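Local coordinates for MHC class I protein (PDB 6LUP) that probably presents peptides to T cells at the cell surface as an MHC class I heavy chain, here with a peptide and a second protein chain bound, at residues Asn192-Tyr203 with Gly232-Phe242; Gly25-Val33 with Leu166-Leu177. All coordinates share one frame; numbering follows the deposited sequence.

Contact 1 (Asn192-Tyr203 with Gly232-Phe242)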
loop_
_atom_site.group_PDB
_atom_site.type_symbol
_atom_site.label_atom_id
_atom_site.label_comp_id
_atom_site.label_asym_id
_atom_site.label_seq_id
_atom_site.Cartn_x
_atom_site.Cartn_y
_atom_site.Cartn_z
ATOM N N ASN A 192 3.650 -33.112 4.990
ATOM C CA ASN A 192 2.580 -33.428 5.949
ATOM C C ASN A 192 2.844 -32.976 7.395
ATOM O O ASN A 192 2.141 -33.380 8.325
ATOM C CB ASN A 192 2.212 -34.919 5.891
ATOM C CG ASN A 192 1.594 -35.316 4.563
ATOM O OD1 ASN A 192 0.390 -35.555 4.479
ATOM N ND2 ASN A 192 2.413 -35.382 3.515
ATOM N N LYS A 193 3.854 -32.126 7.558
ATOM C CA LYS A 193 4.207 -31.543 8.850
ATOM C C LYS A 193 3.197 -30.465 9.262
ATOM O O LYS A 193 2.826 -30.374 10.433
ATOM C CB LYS A 193 5.633 -30.970 8.792
ATOM C CG LYS A 193 6.136 -30.308 10.069
ATOM C CD LYS A 193 7.637 -30.054 10.001
ATOM C CE LYS A 193 8.104 -29.072 11.072
ATOM N NZ LYS A 193 7.852 -27.647 10.704
ATOM N N GLN A 194 2.758 -29.657 8.299
ATOM C CA GLN A 194 1.858 -28.536 8.579
ATOM C C GLN A 194 0.629 -28.525 7.675
ATOM O O GLN A 194 0.658 -29.042 6.556
ATOM C CB GLN A 194 2.604 -27.202 8.477
ATOM C CG GLN A 194 3.866 -27.139 9.322
ATOM C CD GLN A 194 4.243 -25.731 9.728
ATOM O OE1 GLN A 194 3.394 -24.940 10.144
ATOM N NE2 GLN A 194 5.529 -25.412 9.629
ATOM N N LEU A 195 -0.452 -27.940 8.181
ATOM C CA LEU A 195 -1.688 -27.804 7.424
ATOM C C LEU A 195 -1.916 -26.329 7.125
ATOM O O LEU A 195 -2.027 -25.518 8.044
ATOM C CB LEU A 195 -2.858 -28.382 8.220
ATOM C CG LEU A 195 -4.006 -29.021 7.436
ATOM C CD1 LEU A 195 -3.568 -30.327 6.784
ATOM C CD2 LEU A 195 -5.187 -29.269 8.361
ATOM N N SER A 196 -1.975 -25.979 5.841
ATOM C CA SER A 196 -1.989 -24.572 5.444
ATOM C C SER A 196 -3.228 -24.140 4.674
ATOM O O SER A 196 -3.580 -24.723 3.644
ATOM C CB SER A 196 -0.733 -24.223 4.645
ATOM O OG SER A 196 -0.564 -22.819 4.556
ATOM N N CYS A 197 -3.878 -23.104 5.194
ATOM C CA CYS A 197 -4.994 -22.472 4.513
ATOM C C CYS A 197 -4.510 -21.237 3.771
ATOM O O CYS A 197 -4.060 -20.264 4.388
ATOM C CB CYS A 197 -6.102 -22.098 5.494
ATOM S SG CYS A 197 -7.666 -21.777 4.656
ATOM N N VAL A 198 -4.593 -21.296 2.444
ATOM C CA VAL A 198 -4.138 -20.208 1.582
ATOM C C VAL A 198 -5.281 -19.610 0.758
ATOM O O VAL A 198 -5.921 -20.298 -0.043
ATOM C CB VAL A 198 -2.928 -20.622 0.695
ATOM C CG1 VAL A 198 -3.098 -22.026 0.134
ATOM C CG2 VAL A 198 -2.686 -19.607 -0.418
ATOM N N ALA A 199 -5.536 -18.327 0.995
ATOM C CA ALA A 199 -6.511 -17.559 0.226
ATOM C C ALA A 199 -5.772 -16.601 -0.688
ATOM O O ALA A 199 -4.861 -15.895 -0.255
ATOM C CB ALA A 199 -7.450 -16.802 1.148
ATOM N N THR A 200 -6.163 -16.592 -1.957
ATOM C CA THR A 200 -5.500 -15.760 -2.957
ATOM C C THR A 200 -6.505 -15.154 -3.937
ATOM O O THR A 200 -7.632 -15.642 -4.070
ATOM C CB THR A 200 -4.405 -16.554 -3.705
ATOM O OG1 THR A 200 -3.516 -15.648 -4.371
ATOM C CG2 THR A 200 -5.013 -17.531 -4.713
ATOM N N GLY A 201 -6.087 -14.081 -4.605
ATOM C CA GLY A 201 -6.894 -13.423 -5.633
ATOM C C GLY A 201 -8.084 -12.618 -5.134
ATOM O O GLY A 201 -9.023 -12.366 -5.893
ATOM N N PHE A 202 -8.047 -12.203 -3.870
ATOM C CA PHE A 202 -9.158 -11.447 -3.292
ATOM C C PHE A 202 -8.928 -9.941 -3.253
ATOM O O PHE A 202 -7.792 -9.471 -3.170
ATOM C CB PHE A 202 -9.548 -11.977 -1.905
ATOM C CG PHE A 202 -8.433 -11.960 -0.894
ATOM C CD1 PHE A 202 -8.189 -10.828 -0.119
ATOM C CD2 PHE A 202 -7.648 -13.095 -0.680
ATOM C CE1 PHE A 202 -7.172 -10.819 0.829
ATOM C CE2 PHE A 202 -6.631 -13.092 0.267
ATOM C CZ PHE A 202 -6.390 -11.952 1.021
ATOM N N TYR A 203 -10.029 -9.198 -3.331
ATOM C CA TYR A 203 -10.033 -7.740 -3.232
ATOM C C TYR A 203 -11.350 -7.312 -2.580
ATOM O O TYR A 203 -12.407 -7.824 -2.953
ATOM C CB TYR A 203 -9.886 -7.084 -4.618
ATOM C CG TYR A 203 -10.101 -5.594 -4.570
ATOM C CD1 TYR A 203 -11.391 -5.058 -4.604
ATOM C CD2 TYR A 203 -9.021 -4.725 -4.441
ATOM C CE1 TYR A 203 -11.599 -3.696 -4.520
ATOM C CE2 TYR A 203 -9.218 -3.360 -4.363
ATOM C CZ TYR A 203 -10.505 -2.852 -4.400
ATOM O OH TYR A 203 -10.700 -1.497 -4.318
ATOM N N GLY A 232 -3.407 -6.286 -8.371
ATOM C CA GLY A 232 -4.307 -5.537 -7.503
ATOM C C GLY A 232 -5.026 -6.383 -6.463
ATOM O O GLY A 232 -5.699 -5.846 -5.583
ATOM N N SER A 233 -4.895 -7.704 -6.554
ATOM C CA SER A 233 -5.499 -8.597 -5.564
ATOM C C SER A 233 -4.519 -8.913 -4.431
ATOM O O SER A 233 -3.354 -8.509 -4.479
ATOM C CB SER A 233 -6.018 -9.881 -6.222
ATOM O OG SER A 233 -4.953 -10.728 -6.615
ATOM N N TYR A 234 -4.999 -9.626 -3.413
ATOM C CA TYR A 234 -4.193 -9.943 -2.234
ATOM C C TYR A 234 -4.211 -11.435 -1.912
ATOM O O TYR A 234 -5.042 -12.182 -2.432
ATOM C CB TYR A 234 -4.668 -9.119 -1.031
ATOM C CG TYR A 234 -4.637 -7.628 -1.288
ATOM C CD1 TYR A 234 -5.706 -6.989 -1.922
ATOM C CD2 TYR A 234 -3.529 -6.862 -0.928
ATOM C CE1 TYR A 234 -5.677 -5.630 -2.181
ATOM C CE2 TYR A 234 -3.492 -5.497 -1.180
ATOM C CZ TYR A 234 -4.569 -4.888 -1.807
ATOM O OH TYR A 234 -4.549 -3.537 -2.064
ATOM N N GLN A 235 -3.283 -11.859 -1.060
ATOM C CA GLN A 235 -3.198 -13.248 -0.615
ATOM C C GLN A 235 -2.795 -13.342 0.855
ATOM O O GLN A 235 -2.233 -12.399 1.419
ATOM C CB GLN A 235 -2.227 -14.056 -1.491
ATOM C CG GLN A 235 -0.770 -13.631 -1.384
ATOM C CD GLN A 235 0.187 -14.652 -1.971
ATOM O OE1 GLN A 235 0.274 -14.817 -3.189
ATOM N NE2 GLN A 235 0.918 -15.335 -1.105
ATOM N N ILE A 236 -3.095 -14.485 1.466
ATOM C CA ILE A 236 -2.709 -14.756 2.848
ATOM C C ILE A 236 -2.578 -16.259 3.084
ATOM O O ILE A 236 -3.349 -17.057 2.539
ATOM C CB ILE A 236 -3.688 -14.112 3.867
ATOM C CG1 ILE A 236 -3.186 -14.320 5.304
ATOM C CG2 ILE A 236 -5.116 -14.611 3.661
ATOM C CD1 ILE A 236 -3.879 -13.461 6.343
ATOM N N HIS A 237 -1.580 -16.628 3.882
ATOM C CA HIS A 237 -1.368 -18.011 4.285
ATOM C C HIS A 237 -1.501 -18.101 5.795
ATOM O O HIS A 237 -0.782 -17.413 6.522
ATOM C CB HIS A 237 0.027 -18.491 3.872
ATOM C CG HIS A 237 0.233 -18.580 2.391
ATOM N ND1 HIS A 237 0.556 -19.761 1.757
ATOM C CD2 HIS A 237 0.173 -17.637 1.421
ATOM C CE1 HIS A 237 0.687 -19.541 0.461
ATOM N NE2 HIS A 237 0.456 -18.262 0.230
ATOM N N ARG A 238 -2.436 -18.922 6.263
ATOM C CA ARG A 238 -2.475 -19.294 7.675
ATOM C C ARG A 238 -2.280 -20.796 7.841
ATOM O O ARG A 238 -3.038 -21.600 7.294
ATOM C CB ARG A 238 -3.759 -18.835 8.370
ATOM C CG ARG A 238 -3.645 -18.920 9.885
ATOM C CD ARG A 238 -4.900 -18.477 10.617
ATOM N NE ARG A 238 -5.121 -17.035 10.543
ATOM C CZ ARG A 238 -4.455 -16.120 11.246
ATOM N NH1 ARG A 238 -3.495 -16.476 12.086
ATOM N NH2 ARG A 238 -4.751 -14.837 11.100
ATOM N N SER A 239 -1.253 -21.162 8.601
ATOM C CA SER A 239 -0.894 -22.563 8.796
ATOM C C SER A 239 -0.701 -22.923 10.265
ATOM O O SER A 239 -0.269 -22.098 11.078
ATOM C CB SER A 239 0.369 -22.908 8.006
ATOM O OG SER A 239 1.440 -22.059 8.379
ATOM N N THR A 240 -1.026 -24.170 10.589
ATOM C CA THR A 240 -0.849 -24.693 11.933
ATOM C C THR A 240 -0.073 -26.008 11.903
ATOM O O THR A 240 0.079 -26.623 10.842
ATOM C CB THR A 240 -2.202 -24.880 12.657
ATOM O OG1 THR A 240 -1.971 -25.056 14.060
ATOM C CG2 THR A 240 -2.981 -26.080 12.102
ATOM N N GLU A 241 0.415 -26.420 13.072
ATOM C CA GLU A 241 1.111 -27.695 13.232
ATOM C C GLU A 241 0.173 -28.879 13.004
ATOM O O GLU A 241 -1.013 -28.821 13.341
ATOM C CB GLU A 241 1.772 -27.784 14.609
ATOM C CG GLU A 241 3.014 -26.914 14.762
ATOM C CD GLU A 241 4.267 -27.529 14.149
ATOM O OE1 GLU A 241 5.372 -27.227 14.650
ATOM O OE2 GLU A 241 4.163 -28.310 13.176
ATOM N N PHE A 242 0.664 -29.969 12.430
ATOM C CA PHE A 242 -0.216 -31.086 12.016
ATOM C C PHE A 242 0.156 -32.584 12.320
ATOM O O PHE A 242 1.323 -32.914 12.349
ATOM C CB PHE A 242 -0.339 -30.881 10.501
ATOM C CG PHE A 242 -1.313 -31.764 9.836
ATOM C CD1 PHE A 242 -2.573 -31.882 10.318
ATOM C CD2 PHE A 242 -0.947 -32.480 8.742
ATOM C CE1 PHE A 242 -3.459 -32.725 9.728
ATOM C CE2 PHE A 242 -1.829 -33.317 8.131
ATOM C CZ PHE A 242 -3.093 -33.434 8.617
#

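Contact 2 (Gly25-Val33 with Leu166-Leu177)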
loop_
_atom_site.group_PDB
_atom_site.type_symbol
_atom_site.label_atom_id
_atom_site.label_comp_id
_atom_site.label_asym_id
_atom_site.label_seq_id
_atom_site.Cartn_x
_atom_site.Cartn_y
_atom_site.Cartn_z
ATOM N N GLY A 25 -2.709 7.654 -6.197
ATOM C CA GLY A 25 -4.109 7.825 -5.821
ATOM C C GLY A 25 -4.849 6.506 -5.728
ATOM O O GLY A 25 -4.652 5.613 -6.559
ATOM N N TYR A 26 -5.711 6.397 -4.718
ATOM C CA TYR A 26 -6.490 5.186 -4.467
ATOM C C TYR A 26 -7.974 5.470 -4.347
ATOM O O TYR A 26 -8.377 6.397 -3.650
ATOM C CB TYR A 26 -6.056 4.522 -3.161
ATOM C CG TYR A 26 -4.748 3.782 -3.218
ATOM C CD1 TYR A 26 -3.544 4.445 -3.000
ATOM C CD2 TYR A 26 -4.713 2.410 -3.456
ATOM C CE1 TYR A 26 -2.335 3.764 -3.040
ATOM C CE2 TYR A 26 -3.514 1.719 -3.498
ATOM C CZ TYR A 26 -2.327 2.401 -3.291
ATOM O OH TYR A 26 -1.128 1.722 -3.331
ATOM N N VAL A 27 -8.779 4.662 -5.026
ATOM C CA VAL A 27 -10.183 4.509 -4.684
ATOM C C VAL A 27 -10.275 3.200 -3.907
ATOM O O VAL A 27 -9.919 2.138 -4.427
ATOM C CB VAL A 27 -11.084 4.454 -5.931
ATOM C CG1 VAL A 27 -12.525 4.210 -5.520
ATOM C CG2 VAL A 27 -10.967 5.744 -6.736
ATOM N N ASP A 28 -10.730 3.273 -2.660
ATOM C CA ASP A 28 -10.706 2.119 -1.759
ATOM C C ASP A 28 -9.287 1.547 -1.722
ATOM O O ASP A 28 -8.335 2.281 -1.445
ATOM C CB ASP A 28 -11.739 1.058 -2.175
ATOM C CG ASP A 28 -13.177 1.561 -2.068
ATOM O OD1 ASP A 28 -13.502 2.241 -1.067
ATOM O OD2 ASP A 28 -13.985 1.269 -2.977
ATOM N N ASP A 29 -9.136 0.260 -2.026
ATOM C CA ASP A 29 -7.818 -0.378 -2.034
ATOM C C ASP A 29 -7.150 -0.398 -3.406
ATOM O O ASP A 29 -6.061 -0.950 -3.557
ATOM C CB ASP A 29 -7.916 -1.814 -1.521
ATOM C CG ASP A 29 -7.905 -1.904 -0.015
ATOM O OD1 ASP A 29 -7.852 -0.858 0.670
ATOM O OD2 ASP A 29 -7.949 -3.044 0.484
ATOM N N GLN A 30 -7.795 0.184 -4.405
ATOM C CA GLN A 30 -7.296 0.098 -5.772
ATOM C C GLN A 30 -6.578 1.378 -6.201
ATOM O O GLN A 30 -7.168 2.466 -6.189
ATOM C CB GLN A 30 -8.449 -0.238 -6.724
ATOM C CG GLN A 30 -8.118 -0.133 -8.204
ATOM C CD GLN A 30 -9.286 -0.546 -9.078
ATOM O OE1 GLN A 30 -9.728 -1.692 -9.040
ATOM N NE2 GLN A 30 -9.789 0.387 -9.873
ATOM N N GLN A 31 -5.305 1.246 -6.572
ATOM C CA GLN A 31 -4.561 2.376 -7.111
ATOM C C GLN A 31 -5.075 2.704 -8.504
ATOM O O GLN A 31 -5.243 1.808 -9.331
ATOM C CB GLN A 31 -3.064 2.087 -7.168
ATOM C CG GLN A 31 -2.230 3.355 -7.253
ATOM C CD GLN A 31 -0.841 3.127 -7.810
ATOM O OE1 GLN A 31 -0.193 2.133 -7.501
ATOM N NE2 GLN A 31 -0.368 4.064 -8.626
ATOM N N PHE A 32 -5.328 3.981 -8.767
ATOM C CA PHE A 32 -5.891 4.374 -10.061
ATOM C C PHE A 32 -5.085 5.439 -10.802
ATOM O O PHE A 32 -5.179 5.545 -12.018
ATOM C CB PHE A 32 -7.378 4.754 -9.932
ATOM C CG PHE A 32 -7.625 6.114 -9.333
ATOM C CD1 PHE A 32 -7.411 6.349 -7.979
ATOM C CD2 PHE A 32 -8.117 7.155 -10.123
ATOM C CE1 PHE A 32 -7.645 7.604 -7.428
ATOM C CE2 PHE A 32 -8.363 8.410 -9.576
ATOM C CZ PHE A 32 -8.124 8.635 -8.227
ATOM N N VAL A 33 -4.295 6.219 -10.069
ATOM C CA VAL A 33 -3.422 7.228 -10.677
ATOM C C VAL A 33 -2.017 7.208 -10.070
ATOM O O VAL A 33 -1.798 6.679 -8.973
ATOM C CB VAL A 33 -4.012 8.667 -10.630
ATOM C CG1 VAL A 33 -5.202 8.801 -11.571
ATOM C CG2 VAL A 33 -4.390 9.085 -9.210
ATOM N N LEU A 166 -15.182 11.083 -5.696
ATOM C CA LEU A 166 -15.243 9.691 -5.256
ATOM C C LEU A 166 -16.527 9.044 -5.775
ATOM O O LEU A 166 -16.498 7.925 -6.284
ATOM C CB LEU A 166 -15.138 9.564 -3.730
ATOM C CG LEU A 166 -15.305 8.153 -3.136
ATOM C CD1 LEU A 166 -14.292 7.155 -3.686
ATOM C CD2 LEU A 166 -15.253 8.176 -1.615
ATOM N N GLN A 167 -17.638 9.771 -5.677
ATOM C CA GLN A 167 -18.929 9.288 -6.166
ATOM C C GLN A 167 -18.952 9.073 -7.677
ATOM O O GLN A 167 -19.602 8.147 -8.168
ATOM C CB GLN A 167 -20.054 10.224 -5.725
ATOM C CG GLN A 167 -20.577 9.881 -4.340
ATOM C CD GLN A 167 -21.388 10.993 -3.711
ATOM O OE1 GLN A 167 -21.485 12.096 -4.252
ATOM N NE2 GLN A 167 -21.977 10.708 -2.555
ATOM N N LYS A 168 -18.226 9.920 -8.401
ATOM C CA LYS A 168 -18.096 9.783 -9.842
ATOM C C LYS A 168 -17.255 8.556 -10.166
ATOM O O LYS A 168 -17.611 7.765 -11.039
ATOM C CB LYS A 168 -17.466 11.038 -10.446
ATOM C CG LYS A 168 -17.415 11.034 -11.966
ATOM C CD LYS A 168 -16.445 12.075 -12.493
ATOM C CE LYS A 168 -16.535 12.171 -14.004
ATOM N NZ LYS A 168 -15.537 13.130 -14.541
ATOM N N TYR A 169 -16.145 8.402 -9.448
ATOM C CA TYR A 169 -15.261 7.253 -9.621
ATOM C C TYR A 169 -15.983 5.933 -9.370
ATOM O O TYR A 169 -15.822 4.982 -10.133
ATOM C CB TYR A 169 -14.037 7.360 -8.707
ATOM C CG TYR A 169 -13.111 8.523 -9.011
ATOM C CD1 TYR A 169 -12.956 9.007 -10.311
ATOM C CD2 TYR A 169 -12.361 9.115 -7.996
ATOM C CE1 TYR A 169 -12.102 10.063 -10.585
ATOM C CE2 TYR A 169 -11.500 10.168 -8.258
ATOM C CZ TYR A 169 -11.373 10.638 -9.550
ATOM O OH TYR A 169 -10.516 11.683 -9.809
ATOM N N LEU A 170 -16.785 5.889 -8.310
ATOM C CA LEU A 170 -17.568 4.696 -7.977
ATOM C C LEU A 170 -18.566 4.310 -9.068
ATOM O O LEU A 170 -18.818 3.128 -9.288
ATOM C CB LEU A 170 -18.280 4.864 -6.631
ATOM C CG LEU A 170 -17.385 4.853 -5.386
ATOM C CD1 LEU A 170 -18.136 5.401 -4.186
ATOM C CD2 LEU A 170 -16.838 3.466 -5.084
ATOM N N LYS A 171 -19.127 5.302 -9.754
ATOM C CA LYS A 171 -19.984 5.035 -10.903
ATOM C C LYS A 171 -19.160 4.550 -12.102
ATOM O O LYS A 171 -19.446 3.496 -12.666
ATOM C CB LYS A 171 -20.813 6.274 -11.258
ATOM C CG LYS A 171 -21.546 6.198 -12.590
ATOM C CD LYS A 171 -21.797 7.596 -13.146
ATOM C CE LYS A 171 -21.960 7.588 -14.661
ATOM N NZ LYS A 171 -21.799 8.955 -15.239
ATOM N N ASN A 172 -18.131 5.310 -12.474
ATOM C CA ASN A 172 -17.319 5.002 -13.659
ATOM C C ASN A 172 -16.432 3.764 -13.539
ATOM O O ASN A 172 -16.102 3.139 -14.546
ATOM C CB ASN A 172 -16.474 6.211 -14.067
ATOM C CG ASN A 172 -17.295 7.309 -14.725
ATOM O OD1 ASN A 172 -16.933 8.484 -14.663
ATOM N ND2 ASN A 172 -18.400 6.934 -15.364
ATOM N N GLY A 173 -16.031 3.426 -12.317
ATOM C CA GLY A 173 -15.213 2.242 -12.070
ATOM C C GLY A 173 -16.002 1.151 -11.376
ATOM O O GLY A 173 -15.428 0.225 -10.814
ATOM N N ASN A 174 -17.325 1.271 -11.441
ATOM C CA ASN A 174 -18.269 0.382 -10.763
ATOM C C ASN A 174 -17.882 -1.096 -10.721
ATOM O O ASN A 174 -17.667 -1.647 -9.639
ATOM C CB ASN A 174 -19.667 0.556 -11.369
ATOM C CG ASN A 174 -20.721 -0.290 -10.679
ATOM O OD1 ASN A 174 -21.631 -0.795 -11.330
ATOM N ND2 ASN A 174 -20.607 -0.444 -9.361
ATOM N N VAL A 175 -17.800 -1.737 -11.884
ATOM C CA VAL A 175 -17.526 -3.177 -11.920
ATOM C C VAL A 175 -16.086 -3.472 -11.505
ATOM O O VAL A 175 -15.819 -4.438 -10.784
ATOM C CB VAL A 175 -17.888 -3.834 -13.279
ATOM C CG1 VAL A 175 -17.038 -3.288 -14.415
ATOM C CG2 VAL A 175 -17.739 -5.343 -13.199
ATOM N N GLU A 176 -15.173 -2.608 -11.938
ATOM C CA GLU A 176 -13.757 -2.738 -11.629
ATOM C C GLU A 176 -13.489 -2.590 -10.132
ATOM O O GLU A 176 -12.491 -3.098 -9.628
ATOM C CB GLU A 176 -12.940 -1.708 -12.412
ATOM C CG GLU A 176 -12.957 -1.889 -13.927
ATOM C CD GLU A 176 -14.208 -1.331 -14.602
ATOM O OE1 GLU A 176 -14.394 -1.597 -15.808
ATOM O OE2 GLU A 176 -15.012 -0.636 -13.938
ATOM N N LEU A 177 -14.387 -1.904 -9.429
ATOM C CA LEU A 177 -14.216 -1.654 -7.999
ATOM C C LEU A 177 -14.982 -2.618 -7.092
ATOM O O LEU A 177 -14.969 -2.471 -5.870
ATOM C CB LEU A 177 -14.570 -0.203 -7.668
ATOM C CG LEU A 177 -13.562 0.831 -8.182
ATOM C CD1 LEU A 177 -14.222 2.194 -8.322
ATOM C CD2 LEU A 177 -12.328 0.888 -7.289
HETATM O O HOH W 1 -13.270 -1.006 -4.198
#

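Contact 1 (Asn192-Tyr203 with Gly232-Phe242)
Leu195 CD1 sits squarely over the centre of the Phe242 ring, 3.6 Å from the centroid and 10° off the normal, while the carbonyl O of Asn192 comes to the edge of that ring near its plane. The imidazole of His237 also takes a methyl on one face, but off-centre: Val198 CG2 lies 3.6 Å from its centroid, displaced toward the rim, and Ser196 OG lies at the edge. That methyl can reach the imidazole because the two side chains run alongside each other and point the same way, with CG2 anti to the Val198 backbone N. A third ring, Phe202, has the carbonyl O of Tyr234 over one face, offset to the rim, and its CE1 meets Tyr234 CB at 3.6 Å. Phe202 CG stands between its backbone N and carbonyl carbon (chi1 58°), a torsion that folds the ring back across the neighbouring strand.

Between the two strands, which run antiparallel, the backbone bonds come in pairs, among them Cys197 N to Arg238 O at 2.7 Å and Ile236 N to Ala199 O at 2.8 Å. A G1 bulge, in which Gly201 and Phe202 both face Tyr234, interrupts the regular pairing. Ser196, Val198, Thr200 and His237 share the face turned to the chain of another protein, where an aromatic side chain of that chain is hydrogen-bonded to His237 ND1. On the other face Cys197 is joined to Cys252, tying strand 194-202 to strand 250-255 across the sandwich, a cross-sheet disulfide characteristic of immunoglobulin domains, here one of the C1 set.

Contact 2 (Gly25-Val33 with Leu166-Leu177)
In the MHC class I fold two helices lie on an antiparallel sheet to form the peptide-binding groove, and here the end of helix 148-172 with its following turns settles on the hairpin of strands 21-27 and 30-36. Val27, the first residue of the type II' turn that ends at Gln30, is the hub. Its CG1 is anti to the backbone N (chi1 177°) and meets Leu166 CD1 at 3.9 Å and Leu177 CD2 at 3.8 Å, whereas CG2 turns to the other side and touches Tyr169 CD2 at 3.9 Å. One valine thus touches two leucines and a tyrosine, with the Leu177 side chain crossing it at about a right angle.

Farther along the hairpin, Phe32 brings the end of its ring to Tyr169: Phe32 CE2 stands over one face of the tyrosine ring toward the rim, and Phe32 CZ approaches Tyr169 CE2 at 3.7 Å. The planes are inclined at 56°, with centroids 4.9 Å apart. Val27 CG2 and Val33 CG2 cover opposite faces of the Phe32 ring, which should limit its freedom to tilt. The Tyr169 hydroxyl is hydrogen-bonded to Tyr57 OH and to the backbone of the bound peptide, so this apolar contact backs a residue of the peptide site.

At the turn the character becomes polar. Asp28 is held on strand 3-12, its OD1 accepting from Ser4 N and its OD2 hydrogen-bonded to His3 ND1. A single water then spans the two segments, donating to Asp28 OD2 at 2.7 Å and to the backbone O of Leu177 at 2.8 Å.

Contact 2 comes first along the chain and closes before contact 1 opens; their centres are about 28 Å apart. Contact 2 joins the eight-stranded sheet to helix 148-172 in the peptide-binding domain, whereas contact 1 pairs the central strands of a four-stranded sheet in the immunoglobulin domain, and the two share no strand. They nevertheless touch at the domain boundary, where Tyr203 OH makes a probable hydrogen bond to Asp29 N and Tyr234 OH lies beside Asp29 O. The hairpin turn under the groove therefore rests against the end of the immunoglobulin sheet, an example of a modular protein whose peptide-binding and immunoglobulin domains are separate units that meet directly.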